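Local coordinates for membrane protein, putative (Geobacter sulfurreducens PCA, PDB 2QYB), which is a putative membrane protein of the sodium:solute symporter family, possibly with transporter and phosphatase activities, represented here by its GAF domain, at residues F110-I115 with F123-V128. Numbering follows the deposited sequence.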
# COMPACT_ATOMS: atom_id res chain seq x y z
N PHE A 110 -17.13 7.08 13.61
CA PHE A 110 -16.84 6.36 12.36
C PHE A 110 -17.96 6.44 11.35
O PHE A 110 -19.06 6.85 11.66
CB PHE A 110 -16.41 4.89 12.59
CG PHE A 110 -17.51 3.99 13.07
CD1 PHE A 110 -18.36 3.37 12.16
CD2 PHE A 110 -17.71 3.78 14.42
CE1 PHE A 110 -19.40 2.56 12.59
CE2 PHE A 110 -18.73 2.96 14.86
CZ PHE A 110 -19.58 2.35 13.94
N ALA A 111 -17.64 6.04 10.11
CA ALA A 111 -18.61 6.05 8.99
C ALA A 111 -18.28 4.97 7.97
O ALA A 111 -17.11 4.67 7.75
CB ALA A 111 -18.64 7.42 8.31
N HIS A 112 -19.32 4.36 7.39
CA HIS A 112 -19.20 3.44 6.26
C HIS A 112 -20.00 3.96 5.07
O HIS A 112 -21.18 4.20 5.19
CB HIS A 112 -19.64 2.02 6.66
CG HIS A 112 -18.80 1.41 7.73
ND1 HIS A 112 -19.23 1.27 9.04
CD2 HIS A 112 -17.55 0.91 7.69
CE1 HIS A 112 -18.27 0.70 9.76
NE2 HIS A 112 -17.25 0.46 8.96
N ILE A 113 -19.33 4.09 3.92
CA ILE A 113 -19.86 4.75 2.75
C ILE A 113 -19.77 3.81 1.59
O ILE A 113 -18.67 3.38 1.23
CB ILE A 113 -19.08 6.03 2.41
CG1 ILE A 113 -19.05 6.99 3.62
CG2 ILE A 113 -19.65 6.71 1.12
CD1 ILE A 113 -17.66 7.05 4.22
N PRO A 114 -20.92 3.49 0.96
CA PRO A 114 -20.89 2.59 -0.18
C PRO A 114 -20.10 3.16 -1.35
O PRO A 114 -20.05 4.41 -1.55
CB PRO A 114 -22.37 2.42 -0.55
CG PRO A 114 -23.12 2.82 0.64
CD PRO A 114 -22.28 3.94 1.24
N ILE A 115 -19.44 2.27 -2.07
CA ILE A 115 -18.66 2.67 -3.25
C ILE A 115 -19.44 2.11 -4.46
O ILE A 115 -19.53 0.89 -4.66
CB ILE A 115 -17.23 2.16 -3.20
CG1 ILE A 115 -16.44 2.81 -2.06
CG2 ILE A 115 -16.50 2.41 -4.54
CD1 ILE A 115 -15.03 2.18 -1.91
N PHE A 123 -20.02 -1.89 -5.12
CA PHE A 123 -19.02 -2.93 -5.24
C PHE A 123 -17.89 -2.87 -4.20
O PHE A 123 -16.92 -3.63 -4.29
CB PHE A 123 -18.47 -3.01 -6.67
CG PHE A 123 -17.91 -1.73 -7.21
CD1 PHE A 123 -18.58 -1.04 -8.21
CD2 PHE A 123 -16.70 -1.25 -6.78
CE1 PHE A 123 -18.06 0.12 -8.75
CE2 PHE A 123 -16.18 -0.09 -7.32
CZ PHE A 123 -16.86 0.59 -8.29
N GLY A 124 -18.09 -1.99 -3.21
CA GLY A 124 -17.21 -1.83 -2.07
C GLY A 124 -17.73 -0.87 -1.01
O GLY A 124 -18.80 -0.29 -1.14
N ILE A 125 -16.94 -0.73 0.06
CA ILE A 125 -17.17 0.20 1.16
C ILE A 125 -15.91 1.05 1.47
O ILE A 125 -14.83 0.56 1.54
CB ILE A 125 -17.61 -0.55 2.43
CG1 ILE A 125 -18.99 -1.21 2.20
CG2 ILE A 125 -17.73 0.39 3.60
CD1 ILE A 125 -20.19 -0.22 1.97
N LEU A 126 -16.10 2.34 1.62
CA LEU A 126 -15.12 3.21 2.17
C LEU A 126 -15.48 3.39 3.64
O LEU A 126 -16.53 3.92 3.92
CB LEU A 126 -15.14 4.57 1.42
CG LEU A 126 -14.38 5.71 2.08
CD1 LEU A 126 -12.87 5.33 2.20
CD2 LEU A 126 -14.62 7.13 1.39
N SER A 127 -14.61 2.94 4.55
CA SER A 127 -14.83 3.02 6.00
C SER A 127 -13.83 3.99 6.58
O SER A 127 -12.66 3.91 6.25
CB SER A 127 -14.60 1.65 6.68
OG SER A 127 -15.27 0.58 6.00
N VAL A 128 -14.27 4.89 7.45
CA VAL A 128 -13.35 5.88 8.04
C VAL A 128 -13.58 6.07 9.54
O VAL A 128 -14.69 6.05 10.03
CB VAL A 128 -13.49 7.25 7.33
CG1 VAL A 128 -13.21 7.09 5.85
CG2 VAL A 128 -14.89 7.83 7.51
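Ala111 and Ile113 pair with Val128 and Leu126 in an antiparallel beta hairpin: Ala111 N and O bond to Val128 O and N, and Ile113 N and O to Leu126 O and N, at 2.8 to 3.0 Å. At the far end both Phe123 and Gly124 face Ile115, a classic beta bulge. There Ile115 N bonds to Gly124 O at 2.8 Å, the donor standing 48° out of the carbonyl plane. Phe123 N bonds to Ile115 O, and the Phe123 ring also lays one face over that oxygen. The Phe123 and Ile115 side chains cross at about a right angle, with Phe123 CE2 3.8 Å from Ile115 CG2.

Ala111, Ile113, Ile115, Leu126 and Val128 share one face of the sheet. Ile113 and Leu126 lie side by side, with Ile113 CD1 4.1 Å from Leu126 CG. CG1 of Ile115 is anti to its carbonyl carbon (chi1 -65°), which puts it beside Leu126 N. CD1 of Ile115 runs on past the backbone of Ile125, 3.7 Å from Ile125 C, to Leu126 CB. On the other face Ile125 CD1 reaches the backbone of Pro114, 3.6 Å from Pro114 CA, while its CG2 meets His112 CB.

The hairpin lies near the centre of the GAF domain. Strand 37-43 flanks 124-130, and strand 85-87 flanks 109-115. Helix 139-158 covers the face of Ile113 and Ile115 through Ala149 and Ala153. Helix 74-81 packs on the other face, where Ile75 touches His112, Ile125 and Ser127, so most of the hairpin is buried between the two helices, with 124-130 the middle strand of the five-stranded antiparallel sheet.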